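Local coordinates for Lmo0135 protein (Listeria monocytogenes EGD-e, PDB 5ISU), which serves as the extracellular substrate-binding protein of an ABC transporter and probably delivers peptides for import, at residues V30-Y35 and E163-S168; V40-Q45 and Q487-F492; F98-I103 and K149-I154; G188-L193 and K208-I213. All blocks are in the same frame, centred on the assembly; numbering follows the deposited sequence.

Contact 1. Residues V30-Y35 and E163-S168; sequences VINPNY and ENIEKS
E166 lies across one face of the Y35 ring, and its side chain can be followed over that face atom by atom. CB comes first: it sits 3.7 Å from the ring centroid, only 7° off the normal, a CH-pi contact over the centre. With CG anti to the backbone N (chi1 -171°) and the chain extended beyond it, the next atoms move off the centre toward the CG-CD1 side of the ring, beyond which the carboxylate lies; E166 CG stands 4.0 Å from Y35 CG. E166 CD then reaches Y35 CD1 at 3.9 Å, and OE2 ends beside the same CD1 and Y35 CB. The carboxylate plane is turned 23° from the ring plane, close enough to count as stacked.

In this family 5 solute-binding protein the segments belong to the loops after strand 19-24 and after helix 156-159, and each carries an asparagine that organises its own turn. N32 OD1 accepts from N34 N at 3.1 Å, in the carbonyl plane, an Asx turn; N164 OD1 accepts from K167 N in a wider Asx motif.

I165 completes the contact from another direction. Its CG2 meets the ring edge, 3.9 Å from Y35 CE2, and approaches N32 ND2, whose polar partner is N171 OD1. The Y35 hydroxyl is bonded to Q108 O. Backbone takes part as well: V30 straddles E166 O with two methyls, CG1 and CG2 each 3.5 Å from that oxygen.

Contact 2. Residues V40-Q45 and Q487-F492; sequences VTLTIQ and QPVTMF
L42 meets V489 through aliphatic carbons: L42 CB lies 4.1 Å from V489 CG1, and L42 CD1 approaches the same methyl. The backbone of L42 contributes too, its O standing 3.6 Å from T490 CG2.

One residue on, T43 is where the chains come nearest, its CA being 4.2 Å from T490 CA. Its hydroxyl is anti to the carbonyl carbon (chi1 -61°), a position from which OG1 bonds back to R39 O in the preceding helical turn; toward the second segment it makes only a van der Waals approach to V489 O and T490 CA. The methyl branch, CG2, faces T490 O. A water links the main chains, donating to T43 O at 2.8 Å and to T490 O at 3.2 Å.

Helix 39-48 thus presents L42 and T43 to the connection of a short hairpin, strands 486-487 and 491-492. The hairpin is tightly folded: V489, with phi 69° and psi -63°, is the centre of a classic gamma turn in which T490 N bonds to P488 O. T490 OG1, between the backbone N and the carbonyl carbon, ties the turn together by accepting from Q487 NE2 at 2.9 Å and donating to F492 O at 2.8 Å. Beyond it, M491 and F492 pack on L472 of strand 462-475, which belongs to a different sheet from the one beside the helix.

Contact 3. Residues F98-I103 and K149-I154; sequences FTVNSI and KTFFPI
T99 and I154 meet through two torsions. A chi1 of -55° sets T99 OG1 anti to the carbonyl carbon, where it accepts from I154 N at 2.8 Å with an N-H...O angle of 171°, nearly straight, and turns CG2 anti to the backbone N. I154, at chi1 63°, holds CG1 between its own N and carbonyl carbon, and from there CG1 packs against T99 OG1 at 3.4 Å. T99 OG1 is also bonded to D95 O one turn back, so this buried oxygen has a partner in the helix and another in the loop.

The methyl branch of T99 serves F151. F151 CZ lies 3.5 Å from T99 CG2 and 3.7 Å from V100 CG2, and I103 CD1 adds a looser touch on CE1; all three come at the ring obliquely. I154 CG1 also reaches the edge of the F98 ring, 4.0 Å from CE2, with the two side chains at about a right angle. I154 CD1 extends to S102 OG at 3.9 Å, and that hydroxyl donates to T99 O at 2.7 Å.

This is packing of a helix against an extended segment, the loop between helices 144-148 and 156-159. Helix 93-104 packs on strand 121-129, with V100 and N101 touching V125, and F98 leans on F159 of helix 156-159. From the loop, F151 makes backbone bonds with L52, and F152 reaches Q45 and Q46 of helix 39-48.

Contact 4. Residues G188-L193 and K208-I213; sequences GEYVSL and KVTFRI
V191 O receives F211 N at 2.7 Å, the shortest bond of the pair, with an N-H...O angle of 169°. T210 CA adds a CA-H...O contact to the same oxygen at 3.3 Å. V191 N returns a bond to F211 O at 3.0 Å, so V191 and F211 form an antiparallel hydrogen-bonded pair. L193 and V209 form the next, and S192 with T210 is the non-hydrogen-bonded pair between them. The strand directions differ by 173°.

At the other end I213 N donates to E189 O at 3.1 Å. Here E189 and Y190 make a classic beta bulge against strand 180-186.

On the sheet face that bears Y190, S192, T210 and R212, the R212 chain bends at chi2 and chi3, and one face of its guanidinium lies over Y190 CB. NH2 comes to 4.0 Å from Y190 CD2, the two planes being 59° apart. The Y190 hydroxyl is bonded to E184 of strand 180-186. On the other face of the sheet, L193 CD1 meets the F211 ring in its plane at the edge, 3.6 Å from CE2; V191, L193 and F211 then rest on helix 39-48 through I44, A47, V48 and T43.

The two faces thus differ in chemistry: the helix side is apolar and buried, whereas the other is partly exposed and carries R212, with E189 OE1 4.8 Å from its NH1. That separation is too long for a salt bridge, though the opposite charges would probably still attract.

In the fold
Contacts 1 and 3 are buried and adjoin: N34 ND2 of contact 1 probably bonds to S102 OG of contact 3, and P33 packs on I154. Contacts 2 and 4 are only partly buried. Contact 2 lies on helix 39-48 and the strands of contact 4 pack against it, while the same helix borders contacts 1 and 3, so one element touches all four. Chemistry varies with place. Contact 4 rests on regular backbone bonds, contact 3 on one buried side-chain bond amid aromatic packing, contact 1 on the methylene CB of a glutamate over a tyrosine ring, and contact 2, closest to the chain's centre, on sparse packing and a bridging water.

Contact 1. Residues V30-Y35 and E163-S168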
loop_
_atom_site.group_PDB
_atom_site.type_symbol
_atom_site.label_atom_id
_atom_site.label_comp_id
_atom_site.label_asym_id
_atom_site.label_seq_id
_atom_site.Cartn_x
_atom_site.Cartn_y
_atom_site.Cartn_z
ATOM N N VAL A 30 16.376 4.160 4.421
ATOM C CA VAL A 30 17.233 2.997 4.631
ATOM C C VAL A 30 16.782 1.805 3.759
ATOM O O VAL A 30 15.690 1.271 3.946
ATOM C CB VAL A 30 17.236 2.602 6.115
ATOM C CG1 VAL A 30 18.188 1.441 6.358
ATOM C CG2 VAL A 30 17.630 3.801 6.973
ATOM N N ILE A 31 17.633 1.379 2.823
ATOM C CA ILE A 31 17.303 0.258 1.927
ATOM C C ILE A 31 17.536 -1.084 2.647
ATOM O O ILE A 31 18.569 -1.752 2.475
ATOM C CB ILE A 31 18.095 0.333 0.606
ATOM C CG1 ILE A 31 17.987 1.758 0.024
ATOM C CG2 ILE A 31 17.566 -0.711 -0.379
ATOM C CD1 ILE A 31 18.795 1.998 -1.230
ATOM N N ASN A 32 16.543 -1.457 3.451
ATOM C CA ASN A 32 16.582 -2.667 4.270
ATOM C C ASN A 32 15.119 -3.050 4.523
ATOM O O ASN A 32 14.367 -2.266 5.109
ATOM C CB ASN A 32 17.339 -2.378 5.581
ATOM C CG ASN A 32 17.575 -3.629 6.428
ATOM O OD1 ASN A 32 16.658 -4.399 6.714
ATOM N ND2 ASN A 32 18.807 -3.816 6.850
ATOM N N PRO A 33 14.710 -4.253 4.086
ATOM C CA PRO A 33 13.308 -4.677 4.207
ATOM C C PRO A 33 12.731 -4.746 5.607
ATOM O O PRO A 33 11.513 -4.818 5.753
ATOM C CB PRO A 33 13.301 -6.057 3.554
ATOM C CG PRO A 33 14.689 -6.528 3.626
ATOM C CD PRO A 33 15.541 -5.311 3.475
ATOM N N ASN A 34 13.582 -4.775 6.624
ATOM C CA ASN A 34 13.087 -4.753 8.007
ATOM C C ASN A 34 12.531 -3.362 8.368
ATOM O O ASN A 34 11.819 -3.233 9.344
ATOM C CB ASN A 34 14.202 -5.127 9.013
ATOM C CG ASN A 34 14.514 -6.615 9.045
ATOM O OD1 ASN A 34 14.065 -7.378 8.209
ATOM N ND2 ASN A 34 15.289 -7.028 10.038
ATOM N N TYR A 35 12.850 -2.336 7.575
ATOM C CA TYR A 35 12.408 -0.967 7.877
ATOM C C TYR A 35 11.742 -0.226 6.714
ATOM O O TYR A 35 10.988 0.710 6.949
ATOM C CB TYR A 35 13.611 -0.152 8.388
ATOM C CG TYR A 35 14.299 -0.832 9.557
ATOM C CD1 TYR A 35 13.817 -0.684 10.854
ATOM C CD2 TYR A 35 15.399 -1.669 9.353
ATOM C CE1 TYR A 35 14.420 -1.334 11.913
ATOM C CE2 TYR A 35 16.009 -2.318 10.401
ATOM C CZ TYR A 35 15.511 -2.159 11.681
ATOM O OH TYR A 35 16.118 -2.806 12.729
ATOM N N GLU A 163 24.315 -4.119 16.450
ATOM C CA GLU A 163 23.396 -3.659 17.491
ATOM C C GLU A 163 22.237 -2.817 16.989
ATOM O O GLU A 163 21.127 -2.950 17.499
ATOM C CB GLU A 163 24.124 -2.883 18.581
ATOM C CG GLU A 163 25.182 -3.674 19.329
ATOM C CD GLU A 163 25.390 -3.139 20.735
ATOM O OE1 GLU A 163 24.358 -2.933 21.413
ATOM O OE2 GLU A 163 26.554 -2.957 21.181
ATOM N N ASN A 164 22.499 -1.916 16.040
ATOM C CA ASN A 164 21.442 -1.077 15.454
ATOM C C ASN A 164 21.459 -1.252 13.935
ATOM O O ASN A 164 22.239 -0.616 13.218
ATOM C CB ASN A 164 21.586 0.395 15.859
ATOM C CG ASN A 164 20.395 1.245 15.414
ATOM O OD1 ASN A 164 19.754 0.963 14.395
ATOM N ND2 ASN A 164 20.101 2.294 16.177
ATOM N N ILE A 165 20.561 -2.102 13.455
ATOM C CA ILE A 165 20.495 -2.434 12.049
ATOM C C ILE A 165 20.038 -1.263 11.194
ATOM O O ILE A 165 20.613 -1.034 10.131
ATOM C CB ILE A 165 19.607 -3.675 11.797
ATOM C CG1 ILE A 165 20.185 -4.885 12.541
ATOM C CG2 ILE A 165 19.532 -3.986 10.306
ATOM C CD1 ILE A 165 19.326 -6.129 12.488
ATOM N N GLU A 166 19.046 -0.510 11.661
ATOM C CA GLU A 166 18.516 0.612 10.882
ATOM C C GLU A 166 19.569 1.707 10.571
ATOM O O GLU A 166 19.523 2.313 9.506
ATOM C CB GLU A 166 17.276 1.220 11.571
ATOM C CG GLU A 166 16.517 2.258 10.730
ATOM C CD GLU A 166 15.287 2.848 11.430
ATOM O OE1 GLU A 166 15.325 3.041 12.668
ATOM O OE2 GLU A 166 14.285 3.162 10.732
ATOM N N LYS A 167 20.513 1.940 11.482
ATOM C CA LYS A 167 21.538 2.987 11.303
ATOM C C LYS A 167 22.874 2.481 10.758
ATOM O O LYS A 167 23.712 3.286 10.374
ATOM C CB LYS A 167 21.769 3.771 12.619
ATOM C CG LYS A 167 20.753 4.879 12.913
ATOM C CD LYS A 167 19.310 4.384 12.858
ATOM C CE LYS A 167 18.290 5.441 13.264
ATOM N NZ LYS A 167 18.397 5.809 14.698
ATOM N N SER A 168 23.068 1.165 10.728
ATOM C CA SER A 168 24.321 0.559 10.242
ATOM C C SER A 168 24.761 1.052 8.859
ATOM O O SER A 168 23.954 1.119 7.927
ATOM C CB SER A 168 24.191 -0.970 10.202
ATOM O OG SER A 168 25.356 -1.587 9.675
#

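Contact 2. Residues V40-Q45 and Q487-F492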
loop_
_atom_site.group_PDB
_atom_site.type_symbol
_atom_site.label_atom_id
_atom_site.label_comp_id
_atom_site.label_asym_id
_atom_site.label_seq_id
_atom_site.Cartn_x
_atom_site.Cartn_y
_atom_site.Cartn_z
ATOM N N VAL A 40 9.660 5.358 -2.466
ATOM C CA VAL A 40 10.946 5.300 -3.151
ATOM C C VAL A 40 11.821 4.160 -2.658
ATOM O O VAL A 40 12.386 3.413 -3.468
ATOM C CB VAL A 40 11.702 6.630 -3.077
ATOM C CG1 VAL A 40 13.046 6.512 -3.799
ATOM C CG2 VAL A 40 10.861 7.734 -3.692
ATOM N N THR A 41 11.905 3.996 -1.348
ATOM C CA THR A 41 12.738 2.947 -0.787
ATOM C C THR A 41 12.211 1.572 -1.185
ATOM O O THR A 41 12.994 0.666 -1.501
ATOM C CB THR A 41 12.811 3.024 0.763
ATOM O OG1 THR A 41 13.201 4.332 1.171
ATOM C CG2 THR A 41 13.808 2.051 1.305
ATOM N N LEU A 42 10.893 1.408 -1.150
ATOM C CA LEU A 42 10.296 0.122 -1.519
ATOM C C LEU A 42 10.527 -0.190 -2.994
ATOM O O LEU A 42 10.716 -1.343 -3.364
ATOM C CB LEU A 42 8.785 0.093 -1.191
ATOM C CG LEU A 42 8.427 -0.085 0.287
ATOM C CD1 LEU A 42 6.945 0.138 0.580
ATOM C CD2 LEU A 42 8.853 -1.462 0.776
ATOM N N THR A 43 10.496 0.846 -3.826
ATOM C CA THR A 43 10.689 0.691 -5.255
ATOM C C THR A 43 12.101 0.171 -5.518
ATOM O O THR A 43 12.293 -0.745 -6.312
ATOM C CB THR A 43 10.466 2.040 -5.981
ATOM O OG1 THR A 43 9.133 2.489 -5.755
ATOM C CG2 THR A 43 10.689 1.925 -7.490
ATOM N N ILE A 44 13.078 0.729 -4.803
ATOM C CA ILE A 44 14.477 0.320 -4.968
ATOM C C ILE A 44 14.694 -1.067 -4.360
ATOM O O ILE A 44 15.343 -1.940 -4.979
ATOM C CB ILE A 44 15.451 1.395 -4.430
ATOM C CG1 ILE A 44 15.272 2.672 -5.260
ATOM C CG2 ILE A 44 16.890 0.906 -4.505
ATOM C CD1 ILE A 44 16.103 3.848 -4.823
ATOM N N GLN A 45 14.092 -1.301 -3.202
ATOM C CA GLN A 45 14.192 -2.610 -2.546
ATOM C C GLN A 45 13.694 -3.767 -3.422
ATOM O O GLN A 45 14.264 -4.854 -3.407
ATOM C CB GLN A 45 13.411 -2.576 -1.244
ATOM C CG GLN A 45 13.107 -3.938 -0.653
ATOM C CD GLN A 45 12.337 -3.811 0.645
ATOM O OE1 GLN A 45 12.779 -3.124 1.551
ATOM N NE2 GLN A 45 11.191 -4.468 0.736
ATOM N N GLN A 487 2.636 -3.516 -10.707
ATOM C CA GLN A 487 1.986 -3.785 -9.421
ATOM C C GLN A 487 2.007 -2.559 -8.551
ATOM O O GLN A 487 2.812 -1.652 -8.778
ATOM C CB GLN A 487 2.667 -4.945 -8.688
ATOM C CG GLN A 487 4.006 -4.580 -8.086
ATOM C CD GLN A 487 4.607 -5.670 -7.231
ATOM O OE1 GLN A 487 4.247 -6.824 -7.344
ATOM N NE2 GLN A 487 5.581 -5.301 -6.402
ATOM N N PRO A 488 1.162 -2.537 -7.513
ATOM C CA PRO A 488 1.119 -1.377 -6.635
ATOM C C PRO A 488 2.481 -0.994 -6.068
ATOM O O PRO A 488 3.344 -1.862 -5.887
ATOM C CB PRO A 488 0.204 -1.845 -5.503
ATOM C CG PRO A 488 -0.677 -2.857 -6.150
ATOM C CD PRO A 488 0.221 -3.591 -7.079
ATOM N N VAL A 489 2.662 0.306 -5.846
ATOM C CA VAL A 489 3.852 0.914 -5.240
ATOM C C VAL A 489 5.179 0.899 -6.029
ATOM O O VAL A 489 5.718 1.954 -6.340
ATOM C CB VAL A 489 4.161 0.326 -3.819
ATOM C CG1 VAL A 489 5.285 1.102 -3.138
ATOM C CG2 VAL A 489 2.924 0.341 -2.923
ATOM N N THR A 490 5.705 -0.286 -6.308
ATOM C CA THR A 490 7.034 -0.448 -6.904
ATOM C C THR A 490 7.132 -0.424 -8.406
ATOM O O THR A 490 8.203 -0.689 -8.937
ATOM C CB THR A 490 7.615 -1.794 -6.475
ATOM O OG1 THR A 490 6.921 -2.854 -7.153
ATOM C CG2 THR A 490 7.489 -1.966 -4.945
ATOM N N MET A 491 6.028 -0.115 -9.078
ATOM C CA MET A 491 5.921 -0.090 -10.551
ATOM C C MET A 491 5.874 -1.493 -11.089
ATOM O O MET A 491 4.861 -1.892 -11.627
ATOM C CB MET A 491 7.011 0.721 -11.260
ATOM C CG MET A 491 7.093 2.164 -10.823
ATOM S SD MET A 491 8.412 2.986 -11.725
ATOM C CE MET A 491 8.480 4.546 -10.870
ATOM N N PHE A 492 6.961 -2.241 -10.956
ATOM C CA PHE A 492 6.984 -3.612 -11.434
ATOM C C PHE A 492 7.396 -4.568 -10.333
ATOM O O PHE A 492 8.056 -4.174 -9.351
ATOM C CB PHE A 492 7.935 -3.782 -12.607
ATOM C CG PHE A 492 7.450 -3.175 -13.892
ATOM C CD1 PHE A 492 6.478 -3.813 -14.643
ATOM C CD2 PHE A 492 8.014 -2.020 -14.387
ATOM C CE1 PHE A 492 6.039 -3.288 -15.845
ATOM C CE2 PHE A 492 7.590 -1.493 -15.593
ATOM C CZ PHE A 492 6.591 -2.124 -16.317
HETATM O O HOH W 1 11.296 -1.375 -8.847
#

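Contact 3. Residues F98-I103 and K149-I154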
loop_
_atom_site.group_PDB
_atom_site.type_symbol
_atom_site.label_atom_id
_atom_site.label_comp_id
_atom_site.label_asym_id
_atom_site.label_seq_id
_atom_site.Cartn_x
_atom_site.Cartn_y
_atom_site.Cartn_z
ATOM N N PHE A 98 17.234 -15.828 11.072
ATOM C CA PHE A 98 17.892 -14.628 11.559
ATOM C C PHE A 98 17.039 -13.390 11.308
ATOM O O PHE A 98 16.953 -12.512 12.165
ATOM C CB PHE A 98 19.286 -14.440 10.929
ATOM C CG PHE A 98 19.848 -13.067 11.144
ATOM C CD1 PHE A 98 20.470 -12.743 12.335
ATOM C CD2 PHE A 98 19.701 -12.086 10.177
ATOM C CE1 PHE A 98 20.959 -11.472 12.553
ATOM C CE2 PHE A 98 20.180 -10.805 10.384
ATOM C CZ PHE A 98 20.811 -10.496 11.576
ATOM N N THR A 99 16.414 -13.314 10.143
ATOM C CA THR A 99 15.595 -12.136 9.832
ATOM C C THR A 99 14.416 -11.990 10.805
ATOM O O THR A 99 14.172 -10.896 11.324
ATOM C CB THR A 99 15.082 -12.118 8.381
ATOM O OG1 THR A 99 16.186 -12.229 7.461
ATOM C CG2 THR A 99 14.351 -10.813 8.115
ATOM N N VAL A 100 13.723 -13.093 11.079
ATOM C CA VAL A 100 12.580 -13.066 11.992
ATOM C C VAL A 100 13.024 -12.690 13.404
ATOM O O VAL A 100 12.365 -11.884 14.058
ATOM C CB VAL A 100 11.825 -14.412 12.029
ATOM C CG1 VAL A 100 10.755 -14.429 13.138
ATOM C CG2 VAL A 100 11.208 -14.709 10.686
ATOM N N ASN A 101 14.136 -13.263 13.861
ATOM C CA ASN A 101 14.662 -12.943 15.205
ATOM C C ASN A 101 15.113 -11.485 15.276
ATOM O O ASN A 101 14.974 -10.846 16.325
ATOM C CB ASN A 101 15.804 -13.888 15.612
ATOM C CG ASN A 101 15.336 -15.330 15.822
ATOM O OD1 ASN A 101 16.081 -16.277 15.564
ATOM N ND2 ASN A 101 14.108 -15.501 16.278
ATOM N N SER A 102 15.620 -10.949 14.164
ATOM C CA SER A 102 16.054 -9.546 14.148
ATOM C C SER A 102 14.825 -8.601 14.169
ATOM O O SER A 102 14.912 -7.486 14.675
ATOM C CB SER A 102 16.994 -9.243 12.970
ATOM O OG SER A 102 16.293 -9.237 11.734
ATOM N N ILE A 103 13.684 -9.057 13.650
ATOM C CA ILE A 103 12.434 -8.260 13.692
ATOM C C ILE A 103 11.791 -8.369 15.081
ATOM O O ILE A 103 11.234 -7.388 15.606
ATOM C CB ILE A 103 11.417 -8.718 12.619
ATOM C CG1 ILE A 103 11.919 -8.355 11.217
ATOM C CG2 ILE A 103 10.057 -8.052 12.827
ATOM C CD1 ILE A 103 11.037 -8.866 10.093
ATOM N N LYS A 149 3.903 -14.267 2.952
ATOM C CA LYS A 149 3.872 -13.864 1.530
ATOM C C LYS A 149 4.373 -12.442 1.242
ATOM O O LYS A 149 4.413 -12.049 0.085
ATOM C CB LYS A 149 2.454 -13.954 0.971
ATOM C CG LYS A 149 1.773 -15.290 1.092
ATOM C CD LYS A 149 2.399 -16.372 0.263
ATOM C CE LYS A 149 1.464 -17.569 0.244
ATOM N NZ LYS A 149 2.018 -18.657 -0.595
ATOM N N THR A 150 4.700 -11.671 2.279
ATOM C CA THR A 150 5.224 -10.300 2.133
ATOM C C THR A 150 6.582 -10.176 2.852
ATOM O O THR A 150 6.966 -9.092 3.290
ATOM C CB THR A 150 4.221 -9.243 2.698
ATOM O OG1 THR A 150 3.930 -9.517 4.087
ATOM C CG2 THR A 150 2.908 -9.242 1.905
ATOM N N PHE A 151 7.334 -11.281 2.880
ATOM C CA PHE A 151 8.583 -11.379 3.608
ATOM C C PHE A 151 9.851 -11.431 2.734
ATOM O O PHE A 151 10.009 -12.334 1.887
ATOM C CB PHE A 151 8.522 -12.653 4.455
ATOM C CG PHE A 151 9.593 -12.741 5.489
ATOM C CD1 PHE A 151 9.389 -12.206 6.743
ATOM C CD2 PHE A 151 10.797 -13.357 5.218
ATOM C CE1 PHE A 151 10.373 -12.267 7.715
ATOM C CE2 PHE A 151 11.782 -13.433 6.183
ATOM C CZ PHE A 151 11.563 -12.889 7.442
ATOM N N PHE A 152 10.763 -10.490 2.994
ATOM C CA PHE A 152 12.059 -10.388 2.297
ATOM C C PHE A 152 13.162 -10.687 3.316
ATOM O O PHE A 152 13.312 -9.939 4.272
ATOM C CB PHE A 152 12.288 -8.966 1.744
ATOM C CG PHE A 152 11.313 -8.539 0.673
ATOM C CD1 PHE A 152 10.039 -8.109 1.002
ATOM C CD2 PHE A 152 11.700 -8.502 -0.669
ATOM C CE1 PHE A 152 9.148 -7.686 0.009
ATOM C CE2 PHE A 152 10.821 -8.095 -1.664
ATOM C CZ PHE A 152 9.541 -7.680 -1.323
ATOM N N PRO A 153 13.926 -11.779 3.133
ATOM C CA PRO A 153 14.973 -12.018 4.109
ATOM C C PRO A 153 16.187 -11.106 3.947
ATOM O O PRO A 153 16.423 -10.544 2.854
ATOM C CB PRO A 153 15.373 -13.478 3.855
ATOM C CG PRO A 153 14.956 -13.765 2.474
ATOM C CD PRO A 153 13.737 -12.928 2.233
ATOM N N ILE A 154 16.910 -10.921 5.056
ATOM C CA ILE A 154 18.171 -10.158 5.050
ATOM C C ILE A 154 19.319 -11.143 5.342
ATOM O O ILE A 154 19.077 -12.252 5.785
ATOM C CB ILE A 154 18.144 -8.913 5.972
ATOM C CG1 ILE A 154 17.949 -9.272 7.453
ATOM C CG2 ILE A 154 17.033 -7.979 5.522
ATOM C CD1 ILE A 154 18.009 -8.066 8.376
#

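Contact 4. Residues G188-L193 and K208-I213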
loop_
_atom_site.group_PDB
_atom_site.type_symbol
_atom_site.label_atom_id
_atom_site.label_comp_id
_atom_site.label_asym_id
_atom_site.label_seq_id
_atom_site.Cartn_x
_atom_site.Cartn_y
_atom_site.Cartn_z
ATOM N N GLY A 188 20.557 12.691 -3.621
ATOM C CA GLY A 188 19.728 13.602 -4.397
ATOM C C GLY A 188 19.863 13.520 -5.915
ATOM O O GLY A 188 19.250 14.320 -6.626
ATOM N N GLU A 189 20.638 12.559 -6.422
ATOM C CA GLU A 189 20.833 12.449 -7.867
ATOM C C GLU A 189 20.426 11.095 -8.445
ATOM O O GLU A 189 19.621 11.060 -9.376
ATOM C CB GLU A 189 22.279 12.778 -8.245
ATOM C CG GLU A 189 22.713 14.197 -7.889
ATOM C CD GLU A 189 24.114 14.540 -8.402
ATOM O OE1 GLU A 189 24.433 14.229 -9.575
ATOM O OE2 GLU A 189 24.894 15.146 -7.640
ATOM N N TYR A 190 20.983 9.995 -7.929
ATOM C CA TYR A 190 20.642 8.669 -8.465
ATOM C C TYR A 190 21.151 7.496 -7.636
ATOM O O TYR A 190 22.017 7.648 -6.775
ATOM C CB TYR A 190 21.191 8.479 -9.918
ATOM C CG TYR A 190 22.710 8.493 -10.019
ATOM C CD1 TYR A 190 23.465 7.351 -9.744
ATOM C CD2 TYR A 190 23.389 9.656 -10.382
ATOM C CE1 TYR A 190 24.850 7.369 -9.833
ATOM C CE2 TYR A 190 24.773 9.688 -10.474
ATOM C CZ TYR A 190 25.499 8.546 -10.201
ATOM O OH TYR A 190 26.861 8.604 -10.279
ATOM N N VAL A 191 20.570 6.334 -7.926
ATOM C CA VAL A 191 21.002 5.051 -7.373
ATOM C C VAL A 191 21.268 4.166 -8.592
ATOM O O VAL A 191 20.369 3.999 -9.411
ATOM C CB VAL A 191 19.933 4.366 -6.513
ATOM C CG1 VAL A 191 20.472 3.039 -5.986
ATOM C CG2 VAL A 191 19.512 5.267 -5.363
ATOM N N SER A 192 22.485 3.631 -8.729
ATOM C CA SER A 192 22.821 2.760 -9.876
ATOM C C SER A 192 22.991 1.313 -9.423
ATOM O O SER A 192 23.535 1.043 -8.344
ATOM C CB SER A 192 24.083 3.240 -10.609
ATOM O OG SER A 192 25.188 3.298 -9.730
ATOM N N LEU A 193 22.518 0.394 -10.266
ATOM C CA LEU A 193 22.570 -1.023 -9.988
ATOM C C LEU A 193 23.022 -1.775 -11.231
ATOM O O LEU A 193 22.946 -1.242 -12.344
ATOM C CB LEU A 193 21.159 -1.506 -9.640
ATOM C CG LEU A 193 20.288 -0.789 -8.599
ATOM C CD1 LEU A 193 18.881 -1.379 -8.653
ATOM C CD2 LEU A 193 20.833 -0.901 -7.191
ATOM N N LYS A 208 22.144 -2.796 -16.770
ATOM C CA LYS A 208 22.179 -1.755 -15.719
ATOM C C LYS A 208 20.845 -1.069 -15.504
ATOM O O LYS A 208 20.082 -0.901 -16.445
ATOM C CB LYS A 208 23.208 -0.695 -16.066
ATOM C CG LYS A 208 24.597 -1.249 -16.217
ATOM C CD LYS A 208 25.585 -0.124 -16.270
ATOM C CE LYS A 208 26.982 -0.634 -16.513
ATOM N NZ LYS A 208 27.920 0.514 -16.420
ATOM N N VAL A 209 20.555 -0.717 -14.251
ATOM C CA VAL A 209 19.328 -0.008 -13.901
ATOM C C VAL A 209 19.714 1.147 -13.006
ATOM O O VAL A 209 20.427 0.967 -12.025
ATOM C CB VAL A 209 18.301 -0.902 -13.196
ATOM C CG1 VAL A 209 17.107 -0.084 -12.718
ATOM C CG2 VAL A 209 17.818 -2.003 -14.125
ATOM N N THR A 210 19.251 2.338 -13.364
ATOM C CA THR A 210 19.550 3.533 -12.612
ATOM C C THR A 210 18.239 4.143 -12.195
ATOM O O THR A 210 17.324 4.242 -13.013
ATOM C CB THR A 210 20.307 4.563 -13.480
ATOM O OG1 THR A 210 21.512 3.981 -13.976
ATOM C CG2 THR A 210 20.653 5.838 -12.682
ATOM N N PHE A 211 18.124 4.500 -10.918
ATOM C CA PHE A 211 16.935 5.193 -10.422
ATOM C C PHE A 211 17.311 6.656 -10.374
ATOM O O PHE A 211 18.150 7.041 -9.562
ATOM C CB PHE A 211 16.504 4.691 -9.044
ATOM C CG PHE A 211 15.892 3.320 -9.077
ATOM C CD1 PHE A 211 14.522 3.164 -9.272
ATOM C CD2 PHE A 211 16.677 2.190 -8.942
ATOM C CE1 PHE A 211 13.946 1.910 -9.312
ATOM C CE2 PHE A 211 16.110 0.922 -9.000
ATOM C CZ PHE A 211 14.746 0.783 -9.168
ATOM N N ARG A 212 16.704 7.444 -11.268
ATOM C CA ARG A 212 16.967 8.891 -11.398
ATOM C C ARG A 212 15.992 9.736 -10.578
ATOM O O ARG A 212 14.794 9.706 -10.806
ATOM C CB ARG A 212 16.881 9.281 -12.879
ATOM C CG ARG A 212 16.966 10.762 -13.214
ATOM C CD ARG A 212 18.251 11.413 -12.750
ATOM N NE ARG A 212 19.446 10.879 -13.407
ATOM C CZ ARG A 212 20.687 11.305 -13.158
ATOM N NH1 ARG A 212 20.913 12.275 -12.264
ATOM N NH2 ARG A 212 21.717 10.756 -13.800
ATOM N N ILE A 213 16.530 10.541 -9.676
ATOM C CA ILE A 213 15.727 11.367 -8.782
ATOM C C ILE A 213 15.370 12.738 -9.379
ATOM O O ILE A 213 16.209 13.610 -9.417
ATOM C CB ILE A 213 16.485 11.572 -7.444
ATOM C CG1 ILE A 213 16.856 10.217 -6.834
ATOM C CG2 ILE A 213 15.645 12.395 -6.471
ATOM C CD1 ILE A 213 17.678 10.304 -5.566
#